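Local coordinates for protein ribose-phosphate pyrophosphokinase (Mycobacterium smegmatis, PDB 5MP7) that probably transfers the pyrophosphoryl group of ATP to the 1-hydroxyl of ribose 5-phosphate, with magnesium, to make phosphoribosyl pyrophosphate, working as a homohexamer, at residues I80-L85 with K125-D130; D231-G236 with I256-G261. All blocks are in the same frame, centred on the assembly; numbering follows the deposited sequence.

Interaction 1 (I80-L85 with K125-D130); sequences IMIDAL and KTAGAD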
loop_
_atom_site.group_PDB
_atom_site.type_symbol
_atom_site.label_atom_id
_atom_site.label_comp_id
_atom_site.label_asym_id
_atom_site.label_seq_id
_atom_site.Cartn_x
_atom_site.Cartn_y
_atom_site.Cartn_z
ATOM N N ILE A 80 51.654 -7.255 -7.385
ATOM C CA ILE A 80 51.307 -5.841 -7.157
ATOM C C ILE A 80 52.461 -5.080 -6.467
ATOM O O ILE A 80 52.791 -3.990 -6.872
ATOM C CB ILE A 80 49.992 -5.715 -6.404
ATOM C CG1 ILE A 80 48.860 -6.035 -7.356
ATOM C CG2 ILE A 80 49.748 -4.323 -5.882
ATOM C CD1 ILE A 80 47.585 -6.467 -6.641
ATOM N N MET A 81 53.097 -5.695 -5.477
ATOM C CA MET A 81 54.256 -5.108 -4.820
ATOM C C MET A 81 55.422 -4.928 -5.770
ATOM O O MET A 81 56.138 -3.933 -5.701
ATOM C CB MET A 81 54.719 -5.977 -3.638
ATOM C CG MET A 81 53.865 -5.768 -2.404
ATOM S SD MET A 81 54.056 -6.973 -1.062
ATOM C CE MET A 81 55.544 -6.380 -0.312
ATOM N N ILE A 82 55.654 -5.906 -6.624
ATOM C CA ILE A 82 56.718 -5.796 -7.611
ATOM C C ILE A 82 56.452 -4.662 -8.634
ATOM O O ILE A 82 57.374 -3.932 -8.955
ATOM C CB ILE A 82 56.974 -7.161 -8.284
ATOM C CG1 ILE A 82 57.598 -8.104 -7.270
ATOM C CG2 ILE A 82 57.912 -7.029 -9.484
ATOM C CD1 ILE A 82 57.451 -9.545 -7.618
ATOM N N ASP A 83 55.201 -4.508 -9.095
ATOM C CA ASP A 83 54.776 -3.371 -9.940
ATOM C C ASP A 83 55.080 -2.046 -9.272
ATOM O O ASP A 83 55.556 -1.100 -9.901
ATOM C CB ASP A 83 53.257 -3.478 -10.283
ATOM C CG ASP A 83 52.661 -2.224 -11.139
ATOM O OD1 ASP A 83 52.469 -1.092 -10.593
ATOM O OD2 ASP A 83 52.318 -2.374 -12.349
ATOM N N ALA A 84 54.743 -1.950 -7.998
ATOM C CA ALA A 84 54.955 -0.717 -7.273
ATOM C C ALA A 84 56.435 -0.370 -7.131
ATOM O O ALA A 84 56.816 0.786 -7.236
ATOM C CB ALA A 84 54.277 -0.792 -5.915
ATOM N N LEU A 85 57.272 -1.369 -6.894
ATOM C CA LEU A 85 58.705 -1.136 -6.816
ATOM C C LEU A 85 59.279 -0.773 -8.173
ATOM O O LEU A 85 60.184 0.049 -8.272
ATOM C CB LEU A 85 59.434 -2.373 -6.307
ATOM C CG LEU A 85 59.186 -2.715 -4.845
ATOM C CD1 LEU A 85 59.598 -4.151 -4.563
ATOM C CD2 LEU A 85 59.927 -1.794 -3.903
ATOM N N LYS A 125 58.173 -11.888 -14.309
ATOM C CA LYS A 125 59.018 -11.112 -15.220
ATOM C C LYS A 125 58.328 -9.839 -15.737
ATOM O O LYS A 125 58.929 -8.775 -15.750
ATOM C CB LYS A 125 59.411 -11.966 -16.444
ATOM C CG LYS A 125 60.411 -11.343 -17.409
ATOM C CD LYS A 125 61.740 -11.220 -16.706
ATOM C CE LYS A 125 62.811 -10.520 -17.529
ATOM N NZ LYS A 125 63.930 -10.172 -16.582
ATOM N N THR A 126 57.087 -9.972 -16.177
ATOM C CA THR A 126 56.306 -8.865 -16.633
ATOM C C THR A 126 56.059 -7.802 -15.524
ATOM O O THR A 126 56.078 -6.602 -15.791
ATOM C CB THR A 126 54.956 -9.386 -17.114
ATOM O OG1 THR A 126 55.146 -10.311 -18.181
ATOM C CG2 THR A 126 54.062 -8.265 -17.613
ATOM N N ALA A 127 55.814 -8.241 -14.291
ATOM C CA ALA A 127 55.648 -7.328 -13.166
ATOM C C ALA A 127 56.884 -6.493 -12.887
ATOM O O ALA A 127 56.777 -5.412 -12.330
ATOM C CB ALA A 127 55.241 -8.096 -11.926
ATOM N N GLY A 128 58.058 -7.004 -13.235
ATOM C CA GLY A 128 59.347 -6.306 -13.056
ATOM C C GLY A 128 60.427 -7.056 -12.299
ATOM O O GLY A 128 61.454 -6.472 -11.977
ATOM N N ALA A 129 60.232 -8.330 -11.980
ATOM C CA ALA A 129 61.244 -9.056 -11.220
ATOM C C ALA A 129 62.461 -9.360 -12.089
ATOM O O ALA A 129 62.344 -9.759 -13.221
ATOM C CB ALA A 129 60.674 -10.341 -10.657
ATOM N N ASP A 130 63.632 -9.198 -11.506
ATOM C CA ASP A 130 64.895 -9.488 -12.138
ATOM C C ASP A 130 65.464 -10.853 -11.723
ATOM O O ASP A 130 66.265 -11.421 -12.429
ATOM C CB ASP A 130 65.866 -8.353 -11.801
ATOM C CG ASP A 130 65.308 -6.950 -12.236
ATOM O OD1 ASP A 130 65.024 -6.801 -13.480
ATOM O OD2 ASP A 130 65.166 -6.017 -11.360
#

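Interaction 2 (D231-G236 with I256-G261); sequences DMIDTG and IAATHG. With ACT (acetate ion), chain D.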
loop_
_atom_site.group_PDB
_atom_site.type_symbol
_atom_site.label_atom_id
_atom_site.label_comp_id
_atom_site.label_asym_id
_atom_site.label_seq_id
_atom_site.Cartn_x
_atom_site.Cartn_y
_atom_site.Cartn_z
ATOM N N ASP A 231 58.978 -34.001 -1.581
ATOM C CA ASP A 231 59.068 -32.553 -1.707
ATOM C C ASP A 231 58.067 -31.815 -0.845
ATOM O O ASP A 231 58.426 -30.829 -0.182
ATOM C CB ASP A 231 58.979 -32.129 -3.186
ATOM C CG ASP A 231 57.644 -32.509 -3.854
ATOM O OD1 ASP A 231 56.972 -33.466 -3.393
ATOM O OD2 ASP A 231 57.279 -31.881 -4.875
ATOM N N MET A 232 56.836 -32.305 -0.808
ATOM C CA MET A 232 55.780 -31.667 -0.043
ATOM C C MET A 232 54.811 -32.691 0.499
ATOM O O MET A 232 54.724 -33.787 -0.020
ATOM C CB MET A 232 55.029 -30.673 -0.922
ATOM C CG MET A 232 54.126 -31.310 -1.953
ATOM S SD MET A 232 53.114 -30.106 -2.803
ATOM C CE MET A 232 54.339 -29.282 -3.853
ATOM N N ILE A 233 54.061 -32.301 1.513
ATOM C CA ILE A 233 52.933 -33.085 1.969
ATOM C C ILE A 233 51.721 -32.209 1.824
ATOM O O ILE A 233 51.664 -31.152 2.457
ATOM C CB ILE A 233 53.089 -33.458 3.443
ATOM C CG1 ILE A 233 54.390 -34.228 3.668
ATOM C CG2 ILE A 233 51.911 -34.300 3.899
ATOM C CD1 ILE A 233 54.853 -34.218 5.106
ATOM N N ASP A 234 50.754 -32.632 1.010
ATOM C CA ASP A 234 49.530 -31.876 0.843
ATOM C C ASP A 234 48.347 -32.408 1.669
ATOM O O ASP A 234 48.064 -31.860 2.725
ATOM C CB ASP A 234 49.182 -31.707 -0.638
ATOM C CG ASP A 234 48.029 -30.775 -0.842
ATOM O OD1 ASP A 234 47.699 -29.996 0.059
ATOM O OD2 ASP A 234 47.453 -30.807 -1.921
ATOM N N THR A 235 47.620 -33.417 1.182
ATOM C CA THR A 235 46.476 -34.008 1.936
ATOM C C THR A 235 46.933 -35.180 2.796
ATOM O O THR A 235 46.212 -35.592 3.709
ATOM C CB THR A 235 45.375 -34.525 1.000
ATOM O OG1 THR A 235 45.949 -35.474 0.070
ATOM C CG2 THR A 235 44.780 -33.368 0.225
ATOM N N GLY A 236 48.145 -35.685 2.525
ATOM C CA GLY A 236 48.718 -36.791 3.272
ATOM C C GLY A 236 48.265 -38.165 2.784
ATOM O O GLY A 236 48.581 -39.177 3.414
ATOM N N ILE A 256 59.057 -39.499 8.277
ATOM C CA ILE A 256 58.640 -38.677 7.151
ATOM C C ILE A 256 59.379 -37.341 7.153
ATOM O O ILE A 256 59.437 -36.673 8.149
ATOM C CB ILE A 256 57.152 -38.407 7.177
ATOM C CG1 ILE A 256 56.424 -39.741 7.159
ATOM C CG2 ILE A 256 56.757 -37.599 5.949
ATOM C CD1 ILE A 256 54.916 -39.639 7.197
ATOM N N ALA A 257 59.992 -37.001 6.025
ATOM C CA ALA A 257 60.706 -35.749 5.867
ATOM C C ALA A 257 60.318 -35.082 4.539
ATOM O O ALA A 257 60.329 -35.707 3.507
ATOM C CB ALA A 257 62.181 -35.980 5.932
ATOM N N ALA A 258 59.925 -33.828 4.597
ATOM C CA ALA A 258 59.542 -33.065 3.421
ATOM C C ALA A 258 59.866 -31.609 3.632
ATOM O O ALA A 258 59.861 -31.138 4.757
ATOM C CB ALA A 258 58.057 -33.208 3.149
ATOM N N THR A 259 60.157 -30.886 2.561
ATOM C CA THR A 259 60.424 -29.477 2.697
ATOM C C THR A 259 59.173 -28.685 2.981
ATOM O O THR A 259 59.171 -27.865 3.896
ATOM C CB THR A 259 61.084 -28.948 1.447
ATOM O OG1 THR A 259 62.304 -29.662 1.271
ATOM C CG2 THR A 259 61.424 -27.510 1.578
ATOM N N HIS A 260 58.129 -28.888 2.203
ATOM C CA HIS A 260 56.969 -28.028 2.299
ATOM C C HIS A 260 55.807 -28.705 2.982
ATOM O O HIS A 260 55.338 -29.733 2.512
ATOM C CB HIS A 260 56.515 -27.610 0.901
ATOM C CG HIS A 260 57.606 -27.029 0.074
ATOM N ND1 HIS A 260 58.144 -25.788 0.333
ATOM C CD2 HIS A 260 58.255 -27.513 -1.012
ATOM C CE1 HIS A 260 59.089 -25.532 -0.556
ATOM N NE2 HIS A 260 59.177 -26.567 -1.381
ATOM N N GLY A 261 55.337 -28.114 4.071
ATOM C CA GLY A 261 54.201 -28.606 4.784
ATOM C C GLY A 261 53.039 -27.773 4.331
ATOM O O GLY A 261 52.836 -26.702 4.849
HETATM C C ACT D . 49.056 -35.980 -1.281
HETATM O O ACT D . 49.868 -36.232 -0.327
HETATM O OXT ACT D . 48.227 -35.042 -1.249
HETATM C CH3 ACT D . 49.010 -36.797 -2.542
#

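Interaction 1 (I80-L85 with K125-D130)
I82 meets A127, G128 and A129 by van der Waals packing alone; no hydrogen bond joins the two segments. A single methyl does nearly all the touching. CG2 of I82, set anti to its own backbone N, reaches the end of the other helix and lies 3.8 Å from A127 CB. The same CG2 is 4.5 Å from A129 CB, a looser contact roughly at a right angle to the first. Its remaining neighbours are backbone, A127 O 3.5 Å and A129 N 3.6 Å from I82 CG2. With only a methyl on A127, the backbones come close, the CA atoms of D83 and A127 being 5.2 Å apart.

The polar groups look elsewhere. A127 O accepts a hydrogen bond from K86 NZ, one turn on from I82. D83 OD2 forms a salt bridge with R87, while D83 OD1 accepts a hydrogen bond from backbone N of I115 of a second subunit. G128, at positive phi (126°), closes the helix in a Schellman motif and turns the chain toward strand 131-135.

The C-terminal end of helix 116-127 meets the flank of helix 71-87, whose I82 also rests on I93 and A95 of strand 92-97, while D130 bonds to I93.

Interaction 2 (D231-G236 with I256-G261)
The ribose 5-phosphate loop of the PRPP synthase, whose predicted binding residues include D234, T235 and G236, starts from a short parallel pairing between M232-I233 and H260-G261. Two backbone bonds secure the pairing. H260 N donates to D231 O over 3.1 Å, and I233 N donates to H260 O over 3.0 Å. T259 N adds a weak bond to D231 O, which therefore receives two donors at the corner where the 253-258 strand gives way to 260-261.

On one face of the pair, M232 CB lies 3.9 Å from H260 CB. On the other, I233 lies over the end of strand 253-258: its CG1 is 3.8 Å from A258 CB, and CD1 is 4.0 Å from I256 CG2, the two isoleucines crossing at a slant. The imidazole of H260 has T259 CG2 over the centre of one face; ND1 is hydrogen-bonded to T284 OG1 and NE2 to D136 O. D231 OD2 accepts from H138, a predicted magnesium ligand.

Beyond the pairing, an acetate, probably from the crystallisation liquor, occupies the loop. Its OXT accepts from T235 N at 3.0 Å and T235 OG1 at 2.7 Å; chi1 of 56° sets OG1 between T235's own N and carbonyl carbon, where it and T235 N can bond to the same oxygen. G236 N, at the N-cap of helix 237-248, adds a weak bond to the other acetate oxygen, O (3.4 Å). Backbone NH groups gripping an anion at a helix start are characteristic of the phosphate-binding PRPP loop of type I phosphoribosyltransferase folds.

In the fold
Interaction 1 closes before interaction 2 opens along the chain; their centres are 30 Å apart and their nearest atoms about 18 Å. Segment 80-85 lies on a helix that packs on the five-stranded parallel sheet of the N-terminal half; 125-130 spans the end of helix 116-127 and the turn into strand 131-135. In the C-terminal half, 231-236 follows strand 225-230, and 256-261 holds the end of the adjacent strand 253-258 and the short strand after it. Interaction 1 is structural packing near a second subunit; interaction 2 lies at the root of the loop carrying the predicted ribose 5-phosphate residues. The halves meet there, since H138 and D136, which follow strand 131-135, bond to D231, T259 and H260.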